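Local coordinates for malate dehydrogenase (Entamoeba histolytica, PDB 3I0P), which binds NAD and probably catalyses the NAD-dependent interconversion of malate and oxaloacetate, as a member of the malate/L-lactate dehydrogenase family, at residues C143-R148 against L282-I287; N164-G169 against E252-M257. All blocks are in the same frame, centred on the assembly; numbering follows the deposited sequence.

Contact 1: residues C143-R148 against L282-I287; sequences CGTNAR and LGHFFI. With NAD (nicotinamide-adenine-dinucleotide), chain B.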
ATOM      1  N   CYS A 143       1.755  -3.446  -8.869  1.00 17.20           N
ATOM      2  CA  CYS A 143       2.687  -2.731  -9.714  1.00 17.24           C
ATOM      3  C   CYS A 143       2.660  -1.241  -9.419  1.00 17.29           C
ATOM      4  O   CYS A 143       1.784  -0.762  -8.696  1.00 17.36           O
ATOM      5  CB  CYS A 143       2.394  -3.023 -11.190  1.00 17.28           C
ATOM      6  SG  CYS A 143       1.146  -2.000 -11.961  1.00 18.47           S
ATOM      7  N   GLY A 144       3.639  -0.519  -9.962  1.00 17.20           N
ATOM      8  CA  GLY A 144       3.770   0.914  -9.731  1.00 16.99           C
ATOM      9  C   GLY A 144       4.902   1.512 -10.548  1.00 17.21           C
ATOM     10  O   GLY A 144       5.628   0.801 -11.251  1.00 17.31           O
ATOM     11  N   THR A 145       5.045   2.829 -10.456  1.00 17.02           N
ATOM     12  CA  THR A 145       6.040   3.563 -11.221  1.00 17.05           C
ATOM     13  C   THR A 145       6.426   4.780 -10.410  1.00 17.60           C
ATOM     14  O   THR A 145       5.620   5.263  -9.625  1.00 17.72           O
ATOM     15  CB  THR A 145       5.482   4.009 -12.621  1.00 16.78           C
ATOM     16  OG1 THR A 145       6.528   4.606 -13.397  1.00 16.37           O
ATOM     17  CG2 THR A 145       4.336   5.003 -12.491  1.00 15.48           C
ATOM     18  N   ASN A 146       7.654   5.264 -10.560  1.00 18.43           N
ATOM     19  CA  ASN A 146       7.949   6.602 -10.065  1.00 19.27           C
ATOM     20  C   ASN A 146       7.668   7.634 -11.155  1.00 20.36           C
ATOM     21  O   ASN A 146       7.358   7.267 -12.292  1.00 20.69           O
ATOM     22  CB  ASN A 146       9.349   6.732  -9.435  1.00 19.05           C
ATOM     23  CG  ASN A 146      10.498   6.353 -10.378  1.00 18.74           C
ATOM     24  OD1 ASN A 146      10.311   6.037 -11.564  1.00 18.13           O
ATOM     25  ND2 ASN A 146      11.715   6.390  -9.830  1.00 16.86           N
ATOM     26  N   ALA A 147       7.730   8.913 -10.799  1.00 21.57           N
ATOM     27  CA  ALA A 147       7.445  10.001 -11.723  1.00 22.74           C
ATOM     28  C   ALA A 147       8.204  11.239 -11.263  1.00 23.86           C
ATOM     29  O   ALA A 147       8.764  11.239 -10.165  1.00 24.33           O
ATOM     30  CB  ALA A 147       5.947  10.271 -11.775  1.00 22.47           C
ATOM     31  N   ARG A 148       8.240  12.284 -12.092  1.00 25.06           N
ATOM     32  CA  ARG A 148       8.933  13.525 -11.733  1.00 26.16           C
ATOM     33  C   ARG A 148       8.375  14.140 -10.446  1.00 26.36           C
ATOM     34  O   ARG A 148       7.177  14.039 -10.171  1.00 26.90           O
ATOM     35  CB  ARG A 148       8.886  14.545 -12.878  1.00 26.52           C
ATOM     36  CG  ARG A 148       7.547  15.244 -13.081  1.00 28.17           C
ATOM     37  CD  ARG A 148       7.622  16.272 -14.205  1.00 31.29           C
ATOM     38  NE  ARG A 148       8.405  17.456 -13.834  1.00 33.84           N
ATOM     39  CZ  ARG A 148       8.476  18.574 -14.562  1.00 34.75           C
ATOM     40  NH1 ARG A 148       7.813  18.674 -15.714  1.00 33.86           N
ATOM     41  NH2 ARG A 148       9.217  19.598 -14.135  1.00 34.01           N
ATOM     42  N   LEU A 282      12.579   6.748 -16.306  1.00 22.81           N
ATOM     43  CA  LEU A 282      11.805   6.337 -15.115  1.00 21.62           C
ATOM     44  C   LEU A 282      11.978   4.854 -14.799  1.00 20.66           C
ATOM     45  O   LEU A 282      12.465   4.084 -15.631  1.00 20.62           O
ATOM     46  CB  LEU A 282      10.309   6.556 -15.364  1.00 21.67           C
ATOM     47  CG  LEU A 282       9.712   7.936 -15.596  1.00 21.97           C
ATOM     48  CD1 LEU A 282       8.291   7.776 -16.069  1.00 23.00           C
ATOM     49  CD2 LEU A 282       9.731   8.752 -14.347  1.00 22.40           C
ATOM     50  N   GLY A 283      11.535   4.457 -13.608  1.00 19.43           N
ATOM     51  CA  GLY A 283      11.471   3.054 -13.236  1.00 18.26           C
ATOM     52  C   GLY A 283      10.048   2.568 -12.998  1.00 17.93           C
ATOM     53  O   GLY A 283       9.125   3.380 -12.786  1.00 17.92           O
ATOM     54  N   HIS A 284       9.880   1.242 -13.046  1.00 16.91           N
ATOM     55  CA  HIS A 284       8.606   0.566 -12.796  1.00 15.87           C
ATOM     56  C   HIS A 284       8.887  -0.757 -12.090  1.00 15.54           C
ATOM     57  O   HIS A 284       9.977  -1.324 -12.238  1.00 15.88           O
ATOM     58  CB  HIS A 284       7.883   0.195 -14.099  1.00 15.72           C
ATOM     59  CG  HIS A 284       7.897   1.247 -15.172  1.00 15.76           C
ATOM     60  ND1 HIS A 284       7.566   2.568 -14.946  1.00 15.22           N
ATOM     61  CD2 HIS A 284       8.122   1.141 -16.505  1.00 14.30           C
ATOM     62  CE1 HIS A 284       7.620   3.234 -16.085  1.00 14.61           C
ATOM     63  NE2 HIS A 284       7.946   2.389 -17.049  1.00 13.29           N
ATOM     64  N   PHE A 285       7.898  -1.269 -11.361  1.00 14.94           N
ATOM     65  CA  PHE A 285       7.950  -2.640 -10.836  1.00 14.85           C
ATOM     66  C   PHE A 285       6.635  -3.367 -11.078  1.00 15.11           C
ATOM     67  O   PHE A 285       5.571  -2.734 -11.143  1.00 15.34           O
ATOM     68  CB  PHE A 285       8.293  -2.673  -9.344  1.00 14.67           C
ATOM     69  CG  PHE A 285       7.200  -2.162  -8.447  1.00 13.05           C
ATOM     70  CD1 PHE A 285       6.328  -3.049  -7.826  1.00 12.25           C
ATOM     71  CD2 PHE A 285       7.058  -0.798  -8.210  1.00 11.96           C
ATOM     72  CE1 PHE A 285       5.311  -2.587  -6.980  1.00 12.55           C
ATOM     73  CE2 PHE A 285       6.046  -0.321  -7.367  1.00 12.57           C
ATOM     74  CZ  PHE A 285       5.175  -1.212  -6.748  1.00 12.11           C
ATOM     75  N   PHE A 286       6.723  -4.692 -11.204  1.00 14.66           N
ATOM     76  CA  PHE A 286       5.566  -5.540 -11.487  1.00 14.09           C
ATOM     77  C   PHE A 286       5.688  -6.849 -10.726  1.00 14.25           C
ATOM     78  O   PHE A 286       6.662  -7.591 -10.907  1.00 13.97           O
ATOM     79  CB  PHE A 286       5.452  -5.819 -12.987  1.00 13.56           C
ATOM     80  CG  PHE A 286       5.465  -4.582 -13.827  1.00 12.85           C
ATOM     81  CD1 PHE A 286       4.304  -3.838 -14.004  1.00 11.50           C
ATOM     82  CD2 PHE A 286       6.641  -4.152 -14.431  1.00 12.72           C
ATOM     83  CE1 PHE A 286       4.303  -2.685 -14.765  1.00 11.71           C
ATOM     84  CE2 PHE A 286       6.652  -3.003 -15.202  1.00 13.87           C
ATOM     85  CZ  PHE A 286       5.472  -2.259 -15.363  1.00 13.16           C
ATOM     86  N   ILE A 287       4.699  -7.109  -9.871  1.00 14.35           N
ATOM     87  CA  ILE A 287       4.655  -8.314  -9.058  1.00 14.73           C
ATOM     88  C   ILE A 287       3.438  -9.144  -9.442  1.00 15.07           C
ATOM     89  O   ILE A 287       2.346  -8.609  -9.587  1.00 15.31           O
ATOM     90  CB  ILE A 287       4.591  -7.980  -7.544  1.00 14.66           C
ATOM     91  CG1 ILE A 287       5.834  -7.212  -7.098  1.00 14.12           C
ATOM     92  CG2 ILE A 287       4.403  -9.253  -6.685  1.00 14.62           C
ATOM     93  CD1 ILE A 287       5.816  -6.871  -5.619  1.00 14.22           C
TER
HETATM   94  PA  NAD B 401      -8.602   8.074  -8.011  1.00 21.42           P
HETATM   95  O1A NAD B 401      -9.454   8.361  -9.223  1.00 22.92           O
HETATM   96  O2A NAD B 401      -8.626   9.046  -6.876  1.00 22.83           O
HETATM   97  O5B NAD B 401      -9.047   6.621  -7.485  1.00 23.53           O
HETATM   98  C5B NAD B 401      -9.126   5.517  -8.404  1.00 23.70           C
HETATM   99  C4B NAD B 401      -9.220   4.162  -7.688  1.00 24.76           C
HETATM  100  O4B NAD B 401     -10.048   4.231  -6.519  1.00 26.17           O
HETATM  101  C3B NAD B 401      -9.852   3.093  -8.554  1.00 24.91           C
HETATM  102  O3B NAD B 401      -9.291   1.822  -8.186  1.00 24.87           O
HETATM  103  C2B NAD B 401     -11.317   3.144  -8.180  1.00 25.60           C
HETATM  104  O2B NAD B 401     -11.965   1.893  -8.413  1.00 26.47           O
HETATM  105  C1B NAD B 401     -11.238   3.448  -6.697  1.00 26.99           C
HETATM  106  N9A NAD B 401     -12.414   4.179  -6.141  1.00 28.08           N
HETATM  107  C8A NAD B 401     -12.837   5.407  -6.475  1.00 27.82           C
HETATM  108  N7A NAD B 401     -13.912   5.708  -5.714  1.00 28.28           N
HETATM  109  C5A NAD B 401     -14.154   4.660  -4.893  1.00 28.79           C
HETATM  110  C6A NAD B 401     -15.104   4.386  -3.903  1.00 29.03           C
HETATM  111  N6A NAD B 401     -16.071   5.282  -3.591  1.00 29.09           N
HETATM  112  N1A NAD B 401     -15.069   3.199  -3.251  1.00 28.84           N
HETATM  113  C2A NAD B 401     -14.131   2.286  -3.539  1.00 28.63           C
HETATM  114  N3A NAD B 401     -13.206   2.526  -4.478  1.00 29.25           N
HETATM  115  C4A NAD B 401     -13.199   3.701  -5.168  1.00 28.66           C
HETATM  116  O3  NAD B 401      -7.062   7.775  -8.441  1.00 23.10           O
HETATM  117  PN  NAD B 401      -5.950   8.809  -9.029  1.00 21.48           P
HETATM  118  O1N NAD B 401      -4.851   8.913  -7.999  1.00 22.40           O
HETATM  119  O2N NAD B 401      -6.616  10.052  -9.566  1.00 22.63           O
HETATM  120  O5D NAD B 401      -5.349   8.030 -10.293  1.00 21.69           O
HETATM  121  C5D NAD B 401      -6.034   8.023 -11.549  1.00 21.66           C
HETATM  122  C4D NAD B 401      -5.176   7.351 -12.619  1.00 20.44           C
HETATM  123  O4D NAD B 401      -3.975   8.097 -12.838  1.00 21.02           O
HETATM  124  C3D NAD B 401      -4.742   5.948 -12.215  1.00 19.71           C
HETATM  125  O3D NAD B 401      -5.153   5.045 -13.251  1.00 18.42           O
HETATM  126  C2D NAD B 401      -3.224   6.021 -12.055  1.00 18.98           C
HETATM  127  O2D NAD B 401      -2.496   4.852 -12.474  1.00 18.97           O
HETATM  128  C1D NAD B 401      -2.877   7.185 -12.955  1.00 19.70           C
HETATM  129  N1N NAD B 401      -1.596   7.791 -12.598  1.00 20.08           N
HETATM  130  C2N NAD B 401      -0.518   7.501 -13.360  1.00 19.86           C
HETATM  131  C3N NAD B 401       0.728   8.058 -13.059  1.00 20.20           C
HETATM  132  C7N NAD B 401       1.938   7.745 -13.893  1.00 20.23           C
HETATM  133  O7N NAD B 401       3.010   8.259 -13.596  1.00 20.91           O
HETATM  134  N7N NAD B 401       1.821   6.922 -14.932  1.00 18.39           N
HETATM  135  C4N NAD B 401       0.841   8.917 -11.962  1.00 20.56           C
HETATM  136  C5N NAD B 401      -0.289   9.193 -11.185  1.00 20.81           C
HETATM  137  C6N NAD B 401      -1.509   8.613 -11.531  1.00 19.98           C
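Strand 143-145 runs antiparallel to strand 282-287 at 176°, with Gly-144 and Phe-285 as the hydrogen-bonded pair and Cys-143/Phe-286 and Thr-145/His-284 as the non-hydrogen-bonded pairs beside it. Gly-144 N donates a hydrogen bond to Phe-285 O in the carbonyl plane, whereas Phe-285 N reaches Gly-144 O from above the plane of the Gly-144 carbonyl. Past the strand end the ladder is prolonged by Asn-146: its N binds Gly-283 O at 3.3 Å, and its OD1 receives Gly-283 N on a lone pair at 2.9 Å. With CG held between the backbone N and carbonyl carbon (chi1 58°), the amide folds back to the neighbouring strand, and its ND2 goes on to Asn-265 O.

With CG between its backbone N and carbonyl carbon (chi1 70°), the Phe-285 ring lays one face over the Cys-143 to Gly-144 peptide of the partner strand; Cys-143 CA makes a CH-pi contact 4.2 Å from the ring centroid. On the other face of the sheet, Cys-143 CB meets Phe-286 CD1 at 3.5 Å, with SG oblique to that ring. Thr-145 and His-284 lie side by side on this same face. Thr-145 OG1, anti to the backbone N, accepts from His-284 ND1 at 2.8 Å, nearly in the imidazole plane. The same torsion turns CG2 to the coenzyme, 3.7 Å from NAD O7N. Leu-282 CD2 closes over Asn-146 O and Ala-147 CA.

Bonds at both nitrogens of His-284, to Thr-145 OG1 and Ser-121 OG, and the stack on Phe-124 hold the ring, consistent with a proton on ND1. His-284 thus probably serves as a second-shell residue that positions Thr-145, whose methyl lines the nicotinamide carboxamide site.

Contact 2: residues N164-G169 against E252-M257; sequences NPLAIG and EFVEIM. With NAD (nicotinamide-adenine-dinucleotide), chain B.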
ATOM      1  N   ASN A 164       3.631   8.786  -7.868  1.00 22.49           N
ATOM      2  CA  ASN A 164       3.944   7.406  -7.519  1.00 21.64           C
ATOM      3  C   ASN A 164       2.734   6.506  -7.294  1.00 21.19           C
ATOM      4  O   ASN A 164       2.428   6.138  -6.157  1.00 20.85           O
ATOM      5  CB  ASN A 164       4.879   7.398  -6.309  1.00 21.81           C
ATOM      6  CG  ASN A 164       6.252   7.957  -6.644  1.00 21.85           C
ATOM      7  OD1 ASN A 164       6.462   8.482  -7.740  1.00 21.20           O
ATOM      8  ND2 ASN A 164       7.198   7.833  -5.711  1.00 21.21           N
ATOM      9  N   PRO A 165       2.034   6.148  -8.388  1.00 20.83           N
ATOM     10  CA  PRO A 165       0.838   5.338  -8.218  1.00 20.07           C
ATOM     11  C   PRO A 165       1.161   3.890  -7.889  1.00 19.38           C
ATOM     12  O   PRO A 165       2.250   3.390  -8.196  1.00 18.58           O
ATOM     13  CB  PRO A 165       0.140   5.446  -9.579  1.00 19.96           C
ATOM     14  CG  PRO A 165       1.238   5.617 -10.542  1.00 20.11           C
ATOM     15  CD  PRO A 165       2.312   6.413  -9.814  1.00 20.95           C
ATOM     16  N   LEU A 166       0.194   3.253  -7.239  1.00 18.97           N
ATOM     17  CA  LEU A 166       0.238   1.846  -6.905  1.00 18.33           C
ATOM     18  C   LEU A 166      -1.056   1.260  -7.430  1.00 18.03           C
ATOM     19  O   LEU A 166      -2.130   1.813  -7.196  1.00 18.01           O
ATOM     20  CB  LEU A 166       0.310   1.692  -5.389  1.00 18.05           C
ATOM     21  CG  LEU A 166       0.384   0.304  -4.770  1.00 17.60           C
ATOM     22  CD1 LEU A 166       1.679  -0.393  -5.171  1.00 16.86           C
ATOM     23  CD2 LEU A 166       0.284   0.440  -3.248  1.00 17.45           C
ATOM     24  N   ALA A 167      -0.954   0.164  -8.171  1.00 17.90           N
ATOM     25  CA  ALA A 167      -2.133  -0.558  -8.636  1.00 17.86           C
ATOM     26  C   ALA A 167      -2.082  -1.992  -8.140  1.00 18.10           C
ATOM     27  O   ALA A 167      -1.007  -2.593  -8.090  1.00 18.14           O
ATOM     28  CB  ALA A 167      -2.239  -0.519 -10.129  1.00 17.42           C
ATOM     29  N   ILE A 168      -3.246  -2.515  -7.752  1.00 18.31           N
ATOM     30  CA  ILE A 168      -3.385  -3.874  -7.233  1.00 18.52           C
ATOM     31  C   ILE A 168      -4.580  -4.531  -7.904  1.00 18.92           C
ATOM     32  O   ILE A 168      -5.719  -4.071  -7.738  1.00 19.13           O
ATOM     33  CB  ILE A 168      -3.622  -3.888  -5.701  1.00 18.48           C
ATOM     34  CG1 ILE A 168      -2.507  -3.147  -4.968  1.00 18.34           C
ATOM     35  CG2 ILE A 168      -3.762  -5.325  -5.180  1.00 17.76           C
ATOM     36  CD1 ILE A 168      -2.961  -2.534  -3.669  1.00 19.36           C
ATOM     37  N   GLY A 169      -4.317  -5.590  -8.670  1.00 19.07           N
ATOM     38  CA  GLY A 169      -5.374  -6.330  -9.367  1.00 19.30           C
ATOM     39  C   GLY A 169      -5.577  -7.702  -8.752  1.00 19.49           C
ATOM     40  O   GLY A 169      -4.627  -8.465  -8.598  1.00 19.68           O
ATOM     41  N   GLU A 252       7.077   6.696  -0.910  1.00 17.08           N
ATOM     42  CA  GLU A 252       8.480   6.279  -0.908  1.00 16.73           C
ATOM     43  C   GLU A 252       8.651   4.791  -1.237  1.00 16.72           C
ATOM     44  O   GLU A 252       9.561   4.422  -1.997  1.00 17.02           O
ATOM     45  CB  GLU A 252       9.181   6.626   0.406  1.00 16.55           C
ATOM     46  CG  GLU A 252      10.662   6.284   0.346  1.00 16.61           C
ATOM     47  CD  GLU A 252      11.433   6.564   1.616  1.00 16.13           C
ATOM     48  OE1 GLU A 252      10.899   7.176   2.569  1.00 16.20           O
ATOM     49  OE2 GLU A 252      12.606   6.158   1.645  1.00 15.68           O
ATOM     50  N   PHE A 253       7.778   3.953  -0.667  1.00 16.26           N
ATOM     51  CA  PHE A 253       7.721   2.529  -0.991  1.00 15.57           C
ATOM     52  C   PHE A 253       7.716   2.349  -2.500  1.00 15.67           C
ATOM     53  O   PHE A 253       8.576   1.661  -3.057  1.00 15.75           O
ATOM     54  CB  PHE A 253       6.482   1.882  -0.351  1.00 15.36           C
ATOM     55  CG  PHE A 253       6.137   0.513  -0.897  1.00 14.10           C
ATOM     56  CD1 PHE A 253       7.001  -0.567  -0.732  1.00 12.47           C
ATOM     57  CD2 PHE A 253       4.925   0.299  -1.559  1.00 12.35           C
ATOM     58  CE1 PHE A 253       6.665  -1.828  -1.234  1.00 11.01           C
ATOM     59  CE2 PHE A 253       4.581  -0.963  -2.060  1.00  9.84           C
ATOM     60  CZ  PHE A 253       5.451  -2.022  -1.894  1.00 10.27           C
ATOM     61  N   VAL A 254       6.771   3.007  -3.163  1.00 15.67           N
ATOM     62  CA  VAL A 254       6.667   2.936  -4.613  1.00 15.62           C
ATOM     63  C   VAL A 254       7.986   3.340  -5.290  1.00 16.21           C
ATOM     64  O   VAL A 254       8.488   2.626  -6.170  1.00 16.25           O
ATOM     65  CB  VAL A 254       5.485   3.775  -5.132  1.00 15.49           C
ATOM     66  CG1 VAL A 254       5.572   3.945  -6.650  1.00 14.94           C
ATOM     67  CG2 VAL A 254       4.175   3.117  -4.727  1.00 13.64           C
ATOM     68  N   GLU A 255       8.547   4.459  -4.842  1.00 16.29           N
ATOM     69  CA  GLU A 255       9.798   4.984  -5.368  1.00 16.82           C
ATOM     70  C   GLU A 255      10.944   3.968  -5.290  1.00 16.91           C
ATOM     71  O   GLU A 255      11.659   3.745  -6.280  1.00 16.90           O
ATOM     72  CB  GLU A 255      10.175   6.252  -4.600  1.00 17.39           C
ATOM     73  CG  GLU A 255      11.367   7.012  -5.168  1.00 18.69           C
ATOM     74  CD  GLU A 255      11.002   7.840  -6.387  1.00 20.61           C
ATOM     75  OE1 GLU A 255      11.842   7.923  -7.304  1.00 21.72           O
ATOM     76  OE2 GLU A 255       9.878   8.399  -6.433  1.00 20.15           O
ATOM     77  N   ILE A 256      11.118   3.367  -4.111  1.00 16.72           N
ATOM     78  CA  ILE A 256      12.194   2.399  -3.873  1.00 16.21           C
ATOM     79  C   ILE A 256      12.005   1.161  -4.735  1.00 16.61           C
ATOM     80  O   ILE A 256      12.945   0.703  -5.375  1.00 17.16           O
ATOM     81  CB  ILE A 256      12.278   2.009  -2.399  1.00 16.09           C
ATOM     82  CG1 ILE A 256      12.773   3.196  -1.578  1.00 15.14           C
ATOM     83  CG2 ILE A 256      13.179   0.797  -2.203  1.00 15.82           C
ATOM     84  CD1 ILE A 256      12.577   3.010  -0.100  1.00 15.62           C
ATOM     85  N   MET A 257      10.783   0.638  -4.768  1.00 16.71           N
ATOM     86  CA  MET A 257      10.455  -0.517  -5.604  1.00 16.71           C
ATOM     87  C   MET A 257      10.695  -0.224  -7.082  1.00 16.85           C
ATOM     88  O   MET A 257      11.086  -1.111  -7.839  1.00 16.93           O
ATOM     89  CB  MET A 257       8.986  -0.941  -5.401  1.00 16.78           C
ATOM     90  CG  MET A 257       8.624  -1.381  -3.989  1.00 15.96           C
ATOM     91  SD  MET A 257       9.346  -2.971  -3.574  1.00 15.09           S
ATOM     92  CE  MET A 257       8.095  -4.103  -4.188  1.00 13.87           C
TER
HETATM   93  PA  NAD B 401      -8.602   8.074  -8.011  1.00 21.42           P
HETATM   94  O1A NAD B 401      -9.454   8.361  -9.223  1.00 22.92           O
HETATM   95  O2A NAD B 401      -8.626   9.046  -6.876  1.00 22.83           O
HETATM   96  O5B NAD B 401      -9.047   6.621  -7.485  1.00 23.53           O
HETATM   97  C5B NAD B 401      -9.126   5.517  -8.404  1.00 23.70           C
HETATM   98  C4B NAD B 401      -9.220   4.162  -7.688  1.00 24.76           C
HETATM   99  O4B NAD B 401     -10.048   4.231  -6.519  1.00 26.17           O
HETATM  100  C3B NAD B 401      -9.852   3.093  -8.554  1.00 24.91           C
HETATM  101  O3B NAD B 401      -9.291   1.822  -8.186  1.00 24.87           O
HETATM  102  C2B NAD B 401     -11.317   3.144  -8.180  1.00 25.60           C
HETATM  103  O2B NAD B 401     -11.965   1.893  -8.413  1.00 26.47           O
HETATM  104  C1B NAD B 401     -11.238   3.448  -6.697  1.00 26.99           C
HETATM  105  N9A NAD B 401     -12.414   4.179  -6.141  1.00 28.08           N
HETATM  106  C8A NAD B 401     -12.837   5.407  -6.475  1.00 27.82           C
HETATM  107  N7A NAD B 401     -13.912   5.708  -5.714  1.00 28.28           N
HETATM  108  C5A NAD B 401     -14.154   4.660  -4.893  1.00 28.79           C
HETATM  109  C6A NAD B 401     -15.104   4.386  -3.903  1.00 29.03           C
HETATM  110  N6A NAD B 401     -16.071   5.282  -3.591  1.00 29.09           N
HETATM  111  N1A NAD B 401     -15.069   3.199  -3.251  1.00 28.84           N
HETATM  112  C2A NAD B 401     -14.131   2.286  -3.539  1.00 28.63           C
HETATM  113  N3A NAD B 401     -13.206   2.526  -4.478  1.00 29.25           N
HETATM  114  C4A NAD B 401     -13.199   3.701  -5.168  1.00 28.66           C
HETATM  115  O3  NAD B 401      -7.062   7.775  -8.441  1.00 23.10           O
HETATM  116  PN  NAD B 401      -5.950   8.809  -9.029  1.00 21.48           P
HETATM  117  O1N NAD B 401      -4.851   8.913  -7.999  1.00 22.40           O
HETATM  118  O2N NAD B 401      -6.616  10.052  -9.566  1.00 22.63           O
HETATM  119  O5D NAD B 401      -5.349   8.030 -10.293  1.00 21.69           O
HETATM  120  C5D NAD B 401      -6.034   8.023 -11.549  1.00 21.66           C
HETATM  121  C4D NAD B 401      -5.176   7.351 -12.619  1.00 20.44           C
HETATM  122  O4D NAD B 401      -3.975   8.097 -12.838  1.00 21.02           O
HETATM  123  C3D NAD B 401      -4.742   5.948 -12.215  1.00 19.71           C
HETATM  124  O3D NAD B 401      -5.153   5.045 -13.251  1.00 18.42           O
HETATM  125  C2D NAD B 401      -3.224   6.021 -12.055  1.00 18.98           C
HETATM  126  O2D NAD B 401      -2.496   4.852 -12.474  1.00 18.97           O
HETATM  127  C1D NAD B 401      -2.877   7.185 -12.955  1.00 19.70           C
HETATM  128  N1N NAD B 401      -1.596   7.791 -12.598  1.00 20.08           N
HETATM  129  C2N NAD B 401      -0.518   7.501 -13.360  1.00 19.86           C
HETATM  130  C3N NAD B 401       0.728   8.058 -13.059  1.00 20.20           C
HETATM  131  C7N NAD B 401       1.938   7.745 -13.893  1.00 20.23           C
HETATM  132  O7N NAD B 401       3.010   8.259 -13.596  1.00 20.91           O
HETATM  133  N7N NAD B 401       1.821   6.922 -14.932  1.00 18.39           N
HETATM  134  C4N NAD B 401       0.841   8.917 -11.962  1.00 20.56           C
HETATM  135  C5N NAD B 401      -0.289   9.193 -11.185  1.00 20.81           C
HETATM  136  C6N NAD B 401      -1.509   8.613 -11.531  1.00 19.98           C
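One direct hydrogen bond joins the two segments: Asn-164 ND2 donates to Glu-255 OE2 at 2.8 Å, nearly straight at 166° and close to the amide plane. It uses the anti lone pair of the carboxylate, whose plane is turned 39° from the amide. Glu-255 reaches this point by bending at chi2 (78°), while its OE1 is held by Asn-146 and Leu-267 N, so both oxygens of the buried carboxylate have partners. Asn-164 ND2 has a second acceptor in Ser-251 O.

The apolar part centres on Val-254. Its CG1, anti to the backbone N, slides alongside Asn-164 CB at 3.5 Å and also meets Pro-165 O. CG2 comes within 4.2 Å of Leu-166 CB, and Leu-166 CD1 reaches obliquely to the Phe-253 ring at CE2.

Coenzyme contact falls to Pro-165, whose CG lies 3.5 Å from NAD C3N, placing the proline ring against the nicotinamide.

Helix 244-259 thereby packs on residues 164-166, which lead into strand 166-170, itself between strands 139-145 and 178-182; Leu-166 also touches Phe-285 of strand 282-290, and Phe-253 packs on Ile-168 of the second subunit.

In the fold
The centres of contacts 1 and 2 lie 6 Å apart, and contact 2 is nested along the chain within the loop that contact 1 closes. Strands 282-290, 139-145 and 166-170 are consecutive neighbours in the mixed sheet, so contact 1 is an internal strand pair and contact 2 seats helix 244-259 beside the next strand. Cys-143 O to Ala-167 N, 2.9 Å, and Asn-146 ND2 to Glu-255 OE1, 3.0 Å, are probable hydrogen bonds joining them. Both touch the same NAD, through Thr-145 and Ala-147 in one and Pro-165 in the other, so the ends of two neighbouring strands and their adjoining loops line the nicotinamide end, with helix 252-257 packed behind Asn-164 and Pro-165.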